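Local coordinates for cycloserine biosynthesis protein DcsG (Streptomyces lavendulae, PDB 6JIL) that catalyses the ATP-dependent cyclisation of O-ureido-D-serine to the antibiotic D-cycloserine, as a magnesium-dependent ATP-grasp ligase, at residues Thr109-Gly114 against Val172-Tyr177; Val147-Arg152 against Leu206-Thr211; Gly253-Val258 against Leu268-Cys273. One frame throughout, in Å; residues are numbered along the deposited sequence.

Contact 1: residues Thr109-Gly114 against Val172-Tyr177. With ADP (adenosine-5'-diphosphate), chain G.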
loop_
_atom_site.group_PDB
_atom_site.type_symbol
_atom_site.label_atom_id
_atom_site.label_comp_id
_atom_site.label_asym_id
_atom_site.label_seq_id
_atom_site.Cartn_x
_atom_site.Cartn_y
_atom_site.Cartn_z
ATOM N N THR A 109 -3.809 -16.353 -0.246
ATOM C CA THR A 109 -3.951 -17.255 0.903
ATOM C C THR A 109 -3.211 -16.720 2.129
ATOM O O THR A 109 -1.988 -16.585 2.112
ATOM C CB THR A 109 -3.401 -18.656 0.581
ATOM O OG1 THR A 109 -4.269 -19.297 -0.356
ATOM C CG2 THR A 109 -3.300 -19.504 1.846
ATOM N N VAL A 110 -3.958 -16.436 3.192
ATOM C CA VAL A 110 -3.385 -15.895 4.428
ATOM C C VAL A 110 -2.991 -16.967 5.458
ATOM O O VAL A 110 -3.807 -17.810 5.845
ATOM C CB VAL A 110 -4.374 -14.913 5.081
ATOM C CG1 VAL A 110 -3.748 -14.260 6.294
ATOM C CG2 VAL A 110 -4.799 -13.866 4.065
ATOM N N VAL A 111 -1.731 -16.922 5.890
ATOM C CA VAL A 111 -1.188 -17.860 6.877
ATOM C C VAL A 111 -1.048 -17.108 8.198
ATOM O O VAL A 111 -0.302 -16.142 8.286
ATOM C CB VAL A 111 0.215 -18.361 6.459
ATOM C CG1 VAL A 111 0.747 -19.370 7.482
ATOM C CG2 VAL A 111 0.160 -18.967 5.064
ATOM N N ALA A 112 -1.752 -17.557 9.227
ATOM C CA ALA A 112 -1.709 -16.879 10.522
ATOM C C ALA A 112 -0.641 -17.392 11.480
ATOM O O ALA A 112 -0.272 -18.564 11.446
ATOM C CB ALA A 112 -3.077 -16.970 11.191
ATOM N N PRO A 113 -0.129 -16.509 12.355
ATOM C CA PRO A 113 0.895 -16.911 13.323
ATOM C C PRO A 113 0.381 -18.106 14.121
ATOM O O PRO A 113 -0.773 -18.125 14.560
ATOM C CB PRO A 113 1.048 -15.672 14.192
ATOM C CG PRO A 113 0.787 -14.560 13.228
ATOM C CD PRO A 113 -0.421 -15.068 12.472
ATOM N N GLY A 114 1.235 -19.105 14.298
ATOM C CA GLY A 114 0.831 -20.282 15.036
ATOM C C GLY A 114 0.583 -21.426 14.088
ATOM O O GLY A 114 0.449 -22.566 14.513
ATOM N N VAL A 172 1.185 -14.049 7.038
ATOM C CA VAL A 172 1.872 -14.201 5.761
ATOM C C VAL A 172 0.896 -14.506 4.649
ATOM O O VAL A 172 -0.040 -15.285 4.824
ATOM C CB VAL A 172 2.920 -15.336 5.824
ATOM C CG1 VAL A 172 3.595 -15.514 4.470
ATOM C CG2 VAL A 172 3.954 -15.020 6.898
ATOM N N ILE A 173 1.114 -13.882 3.500
ATOM C CA ILE A 173 0.258 -14.105 2.352
ATOM C C ILE A 173 0.985 -14.914 1.291
ATOM O O ILE A 173 2.147 -14.658 0.990
ATOM C CB ILE A 173 -0.234 -12.760 1.745
ATOM C CG1 ILE A 173 -1.405 -12.229 2.573
ATOM C CG2 ILE A 173 -0.671 -12.946 0.302
ATOM C CD1 ILE A 173 -1.948 -10.920 2.087
ATOM N N LEU A 174 0.292 -15.913 0.755
ATOM C CA LEU A 174 0.829 -16.765 -0.299
ATOM C C LEU A 174 0.000 -16.484 -1.543
ATOM O O LEU A 174 -1.227 -16.525 -1.491
ATOM C CB LEU A 174 0.691 -18.246 0.075
ATOM C CG LEU A 174 1.392 -18.743 1.343
ATOM C CD1 LEU A 174 1.110 -20.229 1.539
ATOM C CD2 LEU A 174 2.883 -18.499 1.233
ATOM N N GLN A 175 0.660 -16.174 -2.654
ATOM C CA GLN A 175 -0.060 -15.912 -3.899
ATOM C C GLN A 175 0.649 -16.561 -5.071
ATOM O O GLN A 175 1.868 -16.711 -5.070
ATOM C CB GLN A 175 -0.146 -14.409 -4.214
ATOM C CG GLN A 175 -0.659 -13.512 -3.120
ATOM C CD GLN A 175 -0.615 -12.045 -3.519
ATOM O OE1 GLN A 175 0.404 -11.552 -4.002
ATOM N NE2 GLN A 175 -1.719 -11.340 -3.313
ATOM N N PRO A 176 -0.114 -16.970 -6.088
ATOM C CA PRO A 176 0.560 -17.573 -7.232
ATOM C C PRO A 176 1.262 -16.418 -7.938
ATOM O O PRO A 176 0.794 -15.283 -7.870
ATOM C CB PRO A 176 -0.594 -18.125 -8.058
ATOM C CG PRO A 176 -1.720 -17.183 -7.738
ATOM C CD PRO A 176 -1.577 -17.027 -6.243
ATOM N N TYR A 177 2.383 -16.691 -8.590
ATOM C CA TYR A 177 3.090 -15.641 -9.304
ATOM C C TYR A 177 2.343 -15.311 -10.595
ATOM O O TYR A 177 2.167 -16.179 -11.452
ATOM C CB TYR A 177 4.514 -16.079 -9.657
ATOM C CG TYR A 177 5.326 -14.942 -10.218
ATOM C CD1 TYR A 177 5.904 -13.995 -9.373
ATOM C CD2 TYR A 177 5.449 -14.758 -11.592
ATOM C CE1 TYR A 177 6.579 -12.888 -9.884
ATOM C CE2 TYR A 177 6.122 -13.649 -12.115
ATOM C CZ TYR A 177 6.680 -12.718 -11.255
ATOM O OH TYR A 177 7.318 -11.605 -11.755
HETATM P PB ADP G . 4.734 -4.243 -1.313
HETATM O O1B ADP G . 5.000 -3.405 -2.666
HETATM O O2B ADP G . 3.727 -3.502 -0.437
HETATM O O3B ADP G . 6.069 -4.387 -0.552
HETATM P PA ADP G . 3.710 -5.990 -3.174
HETATM O O1A ADP G . 2.454 -6.738 -3.197
HETATM O O2A ADP G . 3.485 -4.638 -3.979
HETATM O O3A ADP G . 4.123 -5.729 -1.616
HETATM O "O5'" ADP G . 4.850 -6.903 -3.849
HETATM C "C5'" ADP G . 5.975 -6.091 -4.187
HETATM C "C4'" ADP G . 6.390 -6.409 -5.630
HETATM O "O4'" ADP G . 6.572 -7.833 -5.791
HETATM C "C3'" ADP G . 5.314 -5.976 -6.619
HETATM O "O3'" ADP G . 5.503 -4.634 -7.051
HETATM C "C2'" ADP G . 5.452 -7.000 -7.748
HETATM O "O2'" ADP G . 6.392 -6.572 -8.739
HETATM C "C1'" ADP G . 5.910 -8.281 -7.015
HETATM N N9 ADP G . 4.760 -9.179 -6.712
HETATM C C8 ADP G . 4.180 -9.400 -5.487
HETATM N N7 ADP G . 3.234 -10.288 -5.580
HETATM C C5 ADP G . 3.132 -10.699 -6.860
HETATM C C6 ADP G . 2.460 -11.770 -7.509
HETATM N N6 ADP G . 1.516 -12.528 -6.832
HETATM N N1 ADP G . 2.771 -12.046 -8.790
HETATM C C2 ADP G . 3.691 -11.348 -9.458
HETATM N N3 ADP G . 4.352 -10.342 -8.890
HETATM C C4 ADP G . 4.111 -9.985 -7.614
#
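The first torsions of V111 and L174 set one carbon of each beside its own backbone N: in V111, CG1 is anti to that nitrogen (chi1 -178°), placing CG2 next to it, while L174 holds CG anti to its carbonyl carbon (chi1 -60°). The two side chains cross obliquely in an apolar contact, V111 CG2 lying 3.9 Å from L174 CG. They belong to an antiparallel beta-sheet of the ATP-grasp fold, in which 109-111 is an edge strand paired with 172-176; the strand axes run at 150° to one another.

The register rests on two hydrogen-bonded pairs flanking a non-hydrogen-bonded one. T109 and L174 exchange both backbone bonds, with L174 N reaching T109 O at 2.7 Å. V111 and V172 do the same, and V111 N to V172 O is short at 2.6 Å. Between them V110 and I173 have no mutual backbone bond, but their CA atoms face the carbonyls: I173 CA is 3.4 Å from T109 O. Their side chains emerge on the other face of the sheet, where V110 CG2 touches I173 CG1 at 4.1 Å and I173 also packs on K92, an ATP-binding lysine. The face of T109, V111, V172 and L174 is packed against helices 117-127 and 155-167.

Past the paired residues, the second segment runs into the adenine pocket. The exocyclic amine of ADP is gripped twice: N6 donates to Q175 OE1, which also accepts from K137 NZ, and to the backbone carbonyl P176 O at 3.0 Å. Two acceptors on one amine are consistent with selection for the amino group of adenine. Beyond it, the Y177 ring turns a face to the base, ADP C2 lying above the plane toward the ring's rim, 3.3 Å from CE1.

Contact 2: residues Val147-Arg152 against Leu206-Thr211; sequences VQRYQR and LMPDGT. With ADP (adenosine-5'-diphosphate), chain G.
R149 and L206 make the polar part of this contact. The arginine chain is extended from CG to NE, with CG anti to the backbone N (chi1 178°), and NH1 donates to L206 O at 2.9 Å. The carbonyl oxygen lies almost in the guanidinium plane, but the bond is bent, with 139° at the hydrogen. P208 adds a different approach: its CA lies over one guanidinium face, toward the rim, and its CG is 3.7 Å from NH1.

Apolar contacts run alongside. R149 CB rests 3.9 Å from L206 CB, and V147 CG1 meets L206 CD2 at 4.0 Å, their side chains crossing at about a right angle. The same CD2 presses on the ribose, 3.3 Å from ADP C1', so the leucine is wedged between the strand and the nucleotide.

Within 206-211, a type I turn from M207 (selenomethionine) to G210 overlaps an Asx turn, D209 OD2 accepting T211 N.

The contact thus joins the edge strand 148-151 to the loop between strands 195-202 and 220-223. R149 also forms salt bridges with E133 and D182 and a cation-pi contact with Y177, while L206 packs on V135 of strand 133-138.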
loop_
_atom_site.group_PDB
_atom_site.type_symbol
_atom_site.label_atom_id
_atom_site.label_comp_id
_atom_site.label_asym_id
_atom_site.label_seq_id
_atom_site.Cartn_x
_atom_site.Cartn_y
_atom_site.Cartn_z
ATOM N N VAL A 147 9.642 -9.778 0.554
ATOM C CA VAL A 147 8.832 -10.344 -0.510
ATOM C C VAL A 147 9.752 -11.190 -1.372
ATOM O O VAL A 147 10.840 -10.740 -1.737
ATOM C CB VAL A 147 8.209 -9.252 -1.386
ATOM C CG1 VAL A 147 7.450 -9.885 -2.526
ATOM C CG2 VAL A 147 7.289 -8.376 -0.551
ATOM N N GLN A 148 9.329 -12.411 -1.690
ATOM C CA GLN A 148 10.151 -13.298 -2.506
ATOM C C GLN A 148 9.370 -14.183 -3.477
ATOM O O GLN A 148 8.205 -14.522 -3.251
ATOM C CB GLN A 148 11.036 -14.184 -1.611
ATOM C CG GLN A 148 11.992 -13.410 -0.708
ATOM C CD GLN A 148 13.034 -14.296 -0.032
ATOM O OE1 GLN A 148 13.708 -13.874 0.913
ATOM N NE2 GLN A 148 13.178 -15.524 -0.521
ATOM N N ARG A 149 10.058 -14.562 -4.550
ATOM C CA ARG A 149 9.522 -15.396 -5.618
ATOM C C ARG A 149 10.113 -16.805 -5.525
ATOM O O ARG A 149 11.309 -16.967 -5.284
ATOM C CB ARG A 149 9.888 -14.746 -6.956
ATOM C CG ARG A 149 9.465 -15.482 -8.196
ATOM C CD ARG A 149 9.933 -14.705 -9.416
ATOM N NE ARG A 149 9.475 -15.298 -10.667
ATOM C CZ ARG A 149 9.482 -14.659 -11.830
ATOM N NH1 ARG A 149 9.924 -13.411 -11.900
ATOM N NH2 ARG A 149 9.030 -15.262 -12.918
ATOM N N TYR A 150 9.275 -17.820 -5.708
ATOM C CA TYR A 150 9.738 -19.208 -5.643
ATOM C C TYR A 150 9.114 -20.119 -6.695
ATOM O O TYR A 150 7.948 -19.956 -7.062
ATOM C CB TYR A 150 9.426 -19.844 -4.276
ATOM C CG TYR A 150 9.968 -19.126 -3.062
ATOM C CD1 TYR A 150 9.253 -18.089 -2.456
ATOM C CD2 TYR A 150 11.191 -19.499 -2.507
ATOM C CE1 TYR A 150 9.750 -17.442 -1.317
ATOM C CE2 TYR A 150 11.693 -18.868 -1.381
ATOM C CZ TYR A 150 10.974 -17.843 -0.789
ATOM O OH TYR A 150 11.491 -17.236 0.330
ATOM N N GLN A 151 9.897 -21.085 -7.164
ATOM C CA GLN A 151 9.413 -22.085 -8.110
ATOM C C GLN A 151 8.676 -23.035 -7.171
ATOM O O GLN A 151 9.094 -23.194 -6.028
ATOM C CB GLN A 151 10.588 -22.801 -8.778
ATOM C CG GLN A 151 11.354 -21.949 -9.777
ATOM C CD GLN A 151 12.695 -22.559 -10.156
ATOM O OE1 GLN A 151 13.344 -22.119 -11.108
ATOM N NE2 GLN A 151 13.122 -23.568 -9.402
ATOM N N ARG A 152 7.595 -23.666 -7.622
ATOM C CA ARG A 152 6.839 -24.541 -6.727
ATOM C C ARG A 152 7.628 -25.670 -6.071
ATOM O O ARG A 152 7.207 -26.213 -5.047
ATOM C CB ARG A 152 5.613 -25.130 -7.432
ATOM C CG ARG A 152 5.903 -26.117 -8.543
ATOM C CD ARG A 152 4.703 -27.026 -8.717
ATOM N NE ARG A 152 3.469 -26.254 -8.729
ATOM C CZ ARG A 152 2.364 -26.591 -8.071
ATOM N NH1 ARG A 152 2.325 -27.698 -7.340
ATOM N NH2 ARG A 152 1.299 -25.810 -8.131
ATOM N N LEU A 206 10.376 -8.713 -8.601
ATOM C CA LEU A 206 10.932 -10.026 -8.316
ATOM C C LEU A 206 11.565 -10.642 -9.566
ATOM O O LEU A 206 10.861 -11.076 -10.480
ATOM C CB LEU A 206 9.818 -10.933 -7.789
ATOM C CG LEU A 206 9.313 -10.773 -6.347
ATOM C CD1 LEU A 206 9.751 -9.447 -5.743
ATOM C CD2 LEU A 206 7.810 -10.919 -6.339
HETATM N N MSE A 207 12.894 -10.686 -9.601
HETATM C CA MSE A 207 13.607 -11.248 -10.743
HETATM C C MSE A 207 13.646 -12.770 -10.700
HETATM O O MSE A 207 13.703 -13.369 -9.627
HETATM C CB MSE A 207 15.041 -10.718 -10.792
HETATM C CG MSE A 207 15.160 -9.214 -10.986
HETATM SE SE MSE A 207 14.141 -8.518 -12.485
HETATM C CE MSE A 207 14.894 -9.591 -13.909
ATOM N N PRO A 208 13.618 -13.418 -11.874
ATOM C CA PRO A 208 13.655 -14.882 -11.943
ATOM C C PRO A 208 14.888 -15.457 -11.242
ATOM O O PRO A 208 14.859 -16.577 -10.749
ATOM C CB PRO A 208 13.671 -15.153 -13.446
ATOM C CG PRO A 208 12.925 -13.986 -14.009
ATOM C CD PRO A 208 13.489 -12.835 -13.221
ATOM N N ASP A 209 15.965 -14.678 -11.192
ATOM C CA ASP A 209 17.209 -15.120 -10.565
ATOM C C ASP A 209 17.274 -14.893 -9.052
ATOM O O ASP A 209 18.348 -14.988 -8.458
ATOM C CB ASP A 209 18.412 -14.437 -11.227
ATOM C CG ASP A 209 18.578 -12.990 -10.796
ATOM O OD1 ASP A 209 19.529 -12.330 -11.268
ATOM O OD2 ASP A 209 17.763 -12.508 -9.983
ATOM N N GLY A 210 16.141 -14.578 -8.430
ATOM C CA GLY A 210 16.130 -14.371 -6.991
ATOM C C GLY A 210 16.281 -12.930 -6.534
ATOM O O GLY A 210 16.051 -12.608 -5.367
ATOM N N THR A 211 16.668 -12.053 -7.448
ATOM C CA THR A 211 16.835 -10.653 -7.095
ATOM C C THR A 211 15.489 -10.010 -6.776
ATOM O O THR A 211 14.479 -10.286 -7.427
ATOM C CB THR A 211 17.500 -9.872 -8.236
ATOM O OG1 THR A 211 18.697 -10.551 -8.642
ATOM C CG2 THR A 211 17.846 -8.460 -7.776
HETATM P PB ADP G . 4.734 -4.243 -1.313
HETATM O O1B ADP G . 5.000 -3.405 -2.666
HETATM O O2B ADP G . 3.727 -3.502 -0.437
HETATM O O3B ADP G . 6.069 -4.387 -0.552
HETATM P PA ADP G . 3.710 -5.990 -3.174
HETATM O O1A ADP G . 2.454 -6.738 -3.197
HETATM O O2A ADP G . 3.485 -4.638 -3.979
HETATM O O3A ADP G . 4.123 -5.729 -1.616
HETATM O "O5'" ADP G . 4.850 -6.903 -3.849
HETATM C "C5'" ADP G . 5.975 -6.091 -4.187
HETATM C "C4'" ADP G . 6.390 -6.409 -5.630
HETATM O "O4'" ADP G . 6.572 -7.833 -5.791
HETATM C "C3'" ADP G . 5.314 -5.976 -6.619
HETATM O "O3'" ADP G . 5.503 -4.634 -7.051
HETATM C "C2'" ADP G . 5.452 -7.000 -7.748
HETATM O "O2'" ADP G . 6.392 -6.572 -8.739
HETATM C "C1'" ADP G . 5.910 -8.281 -7.015
HETATM N N9 ADP G . 4.760 -9.179 -6.712
HETATM C C8 ADP G . 4.180 -9.400 -5.487
HETATM N N7 ADP G . 3.234 -10.288 -5.580
HETATM C C5 ADP G . 3.132 -10.699 -6.860
HETATM C C6 ADP G . 2.460 -11.770 -7.509
HETATM N N6 ADP G . 1.516 -12.528 -6.832
HETATM N N1 ADP G . 2.771 -12.046 -8.790
HETATM C C2 ADP G . 3.691 -11.348 -9.458
HETATM N N3 ADP G . 4.352 -10.342 -8.890
HETATM C C4 ADP G . 4.111 -9.985 -7.614
HETATM O O HOH W 1 12.885 -16.185 -8.083
#

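Contact 3: residues Gly253-Val258 against Leu268-Cys273. With MG (magnesium ion), chain I; MG (magnesium ion), chain H; ADP (adenosine-5'-diphosphate), chain G.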
loop_
_atom_site.group_PDB
_atom_site.type_symbol
_atom_site.label_atom_id
_atom_site.label_comp_id
_atom_site.label_asym_id
_atom_site.label_seq_id
_atom_site.Cartn_x
_atom_site.Cartn_y
_atom_site.Cartn_z
ATOM N N GLY A 253 -5.540 7.616 -2.418
ATOM C CA GLY A 253 -5.310 6.190 -2.369
ATOM C C GLY A 253 -4.656 5.758 -3.655
ATOM O O GLY A 253 -4.727 6.457 -4.658
ATOM N N ARG A 254 -3.997 4.613 -3.622
ATOM C CA ARG A 254 -3.354 4.088 -4.805
ATOM C C ARG A 254 -3.767 2.632 -4.900
ATOM O O ARG A 254 -3.716 1.900 -3.908
ATOM C CB ARG A 254 -1.829 4.189 -4.697
ATOM C CG ARG A 254 -1.126 4.074 -6.050
ATOM C CD ARG A 254 0.405 4.039 -5.939
ATOM N NE ARG A 254 0.889 2.746 -5.477
ATOM C CZ ARG A 254 1.435 2.531 -4.283
ATOM N NH1 ARG A 254 1.573 3.531 -3.423
ATOM N NH2 ARG A 254 1.830 1.310 -3.945
ATOM N N VAL A 255 -4.189 2.221 -6.087
ATOM C CA VAL A 255 -4.605 0.852 -6.316
ATOM C C VAL A 255 -3.677 0.282 -7.367
ATOM O O VAL A 255 -3.620 0.795 -8.484
ATOM C CB VAL A 255 -6.049 0.799 -6.828
ATOM C CG1 VAL A 255 -6.495 -0.640 -6.986
ATOM C CG2 VAL A 255 -6.960 1.540 -5.863
ATOM N N ASP A 256 -2.938 -0.767 -7.009
ATOM C CA ASP A 256 -2.008 -1.384 -7.947
ATOM C C ASP A 256 -2.643 -2.595 -8.635
ATOM O O ASP A 256 -3.136 -3.521 -7.980
ATOM C CB ASP A 256 -0.715 -1.770 -7.225
ATOM C CG ASP A 256 -0.111 -0.596 -6.451
ATOM O OD1 ASP A 256 -0.202 0.563 -6.926
ATOM O OD2 ASP A 256 0.462 -0.832 -5.367
ATOM N N LEU A 257 -2.624 -2.569 -9.966
ATOM C CA LEU A 257 -3.221 -3.619 -10.785
ATOM C C LEU A 257 -2.242 -4.428 -11.607
ATOM O O LEU A 257 -1.222 -3.915 -12.053
ATOM C CB LEU A 257 -4.230 -2.999 -11.752
ATOM C CG LEU A 257 -5.634 -2.638 -11.275
ATOM C CD1 LEU A 257 -5.614 -2.210 -9.831
ATOM C CD2 LEU A 257 -6.187 -1.548 -12.186
ATOM N N VAL A 258 -2.575 -5.699 -11.812
ATOM C CA VAL A 258 -1.772 -6.595 -12.633
ATOM C C VAL A 258 -2.716 -7.269 -13.620
ATOM O O VAL A 258 -3.921 -7.342 -13.379
ATOM C CB VAL A 258 -1.025 -7.666 -11.791
ATOM C CG1 VAL A 258 0.040 -6.993 -10.934
ATOM C CG2 VAL A 258 -2.001 -8.449 -10.922
ATOM N N LEU A 268 -3.360 -5.981 -6.972
ATOM C CA LEU A 268 -2.135 -6.599 -6.474
ATOM C C LEU A 268 -2.118 -6.188 -5.011
ATOM O O LEU A 268 -2.058 -7.019 -4.114
ATOM C CB LEU A 268 -0.917 -5.991 -7.170
ATOM C CG LEU A 268 0.488 -6.599 -7.046
ATOM C CD1 LEU A 268 1.502 -5.499 -7.345
ATOM C CD2 LEU A 268 0.737 -7.178 -5.681
ATOM N N GLU A 269 -2.151 -4.877 -4.794
ATOM C CA GLU A 269 -2.177 -4.307 -3.460
ATOM C C GLU A 269 -2.796 -2.920 -3.566
ATOM O O GLU A 269 -2.912 -2.358 -4.658
ATOM C CB GLU A 269 -0.771 -4.219 -2.857
ATOM C CG GLU A 269 0.099 -3.096 -3.392
ATOM C CD GLU A 269 1.112 -2.628 -2.362
ATOM O OE1 GLU A 269 0.696 -2.359 -1.218
ATOM O OE2 GLU A 269 2.310 -2.522 -2.693
HETATM N N MSE A 270 -3.193 -2.375 -2.425
HETATM C CA MSE A 270 -3.830 -1.068 -2.371
HETATM C C MSE A 270 -3.327 -0.323 -1.142
HETATM O O MSE A 270 -3.236 -0.899 -0.062
HETATM C CB MSE A 270 -5.345 -1.261 -2.307
HETATM C CG MSE A 270 -6.138 -0.065 -1.847
HETATM SE SE MSE A 270 -8.040 -0.478 -1.737
HETATM C CE MSE A 270 -8.676 0.767 -3.057
ATOM N N GLU A 271 -2.983 0.952 -1.311
ATOM C CA GLU A 271 -2.481 1.767 -0.201
ATOM C C GLU A 271 -3.352 2.987 0.074
ATOM O O GLU A 271 -3.457 3.902 -0.750
ATOM C CB GLU A 271 -1.033 2.186 -0.475
ATOM C CG GLU A 271 -0.043 1.052 -0.249
ATOM C CD GLU A 271 1.350 1.378 -0.735
ATOM O OE1 GLU A 271 1.854 2.479 -0.439
ATOM O OE2 GLU A 271 1.946 0.527 -1.413
ATOM N N LEU A 272 -3.955 3.000 1.257
ATOM C CA LEU A 272 -4.852 4.075 1.647
ATOM C C LEU A 272 -4.379 4.901 2.830
ATOM O O LEU A 272 -4.894 5.994 3.075
ATOM C CB LEU A 272 -6.217 3.479 1.969
ATOM C CG LEU A 272 -6.678 2.478 0.912
ATOM C CD1 LEU A 272 -8.007 1.893 1.317
ATOM C CD2 LEU A 272 -6.769 3.169 -0.444
ATOM N N CYS A 273 -3.402 4.382 3.563
ATOM C CA CYS A 273 -2.895 5.073 4.738
ATOM C C CYS A 273 -1.750 6.019 4.433
ATOM O O CYS A 273 -1.890 7.224 4.610
ATOM C CB CYS A 273 -2.450 4.063 5.787
ATOM S SG CYS A 273 -1.849 4.830 7.291
HETATM MG MG MG I . 2.775 -1.427 -0.765
HETATM MG MG MG H . 3.724 -2.505 -4.436
HETATM P PB ADP G . 4.734 -4.243 -1.313
HETATM O O1B ADP G . 5.000 -3.405 -2.666
HETATM O O2B ADP G . 3.727 -3.502 -0.437
HETATM O O3B ADP G . 6.069 -4.387 -0.552
HETATM P PA ADP G . 3.710 -5.990 -3.174
HETATM O O1A ADP G . 2.454 -6.738 -3.197
HETATM O O2A ADP G . 3.485 -4.638 -3.979
HETATM O O3A ADP G . 4.123 -5.729 -1.616
HETATM O "O5'" ADP G . 4.850 -6.903 -3.849
HETATM C "C5'" ADP G . 5.975 -6.091 -4.187
HETATM C "C4'" ADP G . 6.390 -6.409 -5.630
HETATM O "O4'" ADP G . 6.572 -7.833 -5.791
HETATM C "C3'" ADP G . 5.314 -5.976 -6.619
HETATM O "O3'" ADP G . 5.503 -4.634 -7.051
HETATM C "C2'" ADP G . 5.452 -7.000 -7.748
HETATM O "O2'" ADP G . 6.392 -6.572 -8.739
HETATM C "C1'" ADP G . 5.910 -8.281 -7.015
HETATM N N9 ADP G . 4.760 -9.179 -6.712
HETATM C C8 ADP G . 4.180 -9.400 -5.487
HETATM N N7 ADP G . 3.234 -10.288 -5.580
HETATM C C5 ADP G . 3.132 -10.699 -6.860
HETATM C C6 ADP G . 2.460 -11.770 -7.509
HETATM N N6 ADP G . 1.516 -12.528 -6.832
HETATM N N1 ADP G . 2.771 -12.046 -8.790
HETATM C C2 ADP G . 3.691 -11.348 -9.458
HETATM N N3 ADP G . 4.352 -10.342 -8.890
HETATM C C4 ADP G . 4.111 -9.985 -7.614
HETATM O O HOH W 2 5.979 -2.727 -5.322
HETATM O O HOH W 3 2.286 -1.964 -6.180
HETATM O O HOH W 4 2.552 -1.620 1.512
#
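Strands 253-258 and 269-271 run antiparallel at 170°, the two arms of a beta-hairpin. R254 and E271 form a hydrogen-bonded pair, with E271 N to R254 O at 2.9 Å; further along, L268 N reaches D256 O at 2.7 Å, at the corner where the second strand changes direction.

On one face, V255 CG2 packs against the terminal CE of M270, a selenomethionine, at 3.4 Å. The other face is polar, with R254, D256 and E271 in a salt-bridge network. R254 and E271 lie side by side with their flat groups nearly perpendicular, 88° apart, and NH2 donates to OE2 at 2.7 Å from above the carboxylate plane; NH1 to OE1 is weaker. The same NH2 meets the syn lone pair of D256 OD2 at 2.9 Å.

E269 is the metal-bridging carboxylate beside it. Both its oxygens bind the magnesium that also takes E271 OE2 (2.2 Å) and ADP O2B; E269 OE2 also binds the second magnesium, which holds ADP O1B and O2A.

E269 thus bridges both metals and E271 holds one, against the diphosphate, as expected of an ATP-grasp centre. R254, which binds a metal-bound carboxylate oxygen, probably helps orient E271 from the second shell; both are inferred active-site residues.

In the fold
The three contacts lie within the ATP-grasp region, and all touch ADP, chiefly at the adenine (contact 1), the ribose (contact 2) and the diphosphate with its metals (contact 3). Contacts 1 and 2 share one four-stranded antiparallel sheet, holding its two edge strands, 109-111 and 148-151; their centres are 16 Å apart and their segments alternate along the chain. They touch where the Y177 hydroxyl meets R149. Contact 3 comes later, in the five-stranded antiparallel sheet, its centre about 18 Å from contact 1 and 21 Å from contact 2, and touches neither. Adenine and ribose are met mainly by the first sheet and the 206-211 loop, metals and diphosphate mainly by the second: the nucleotide is grasped between two sheets.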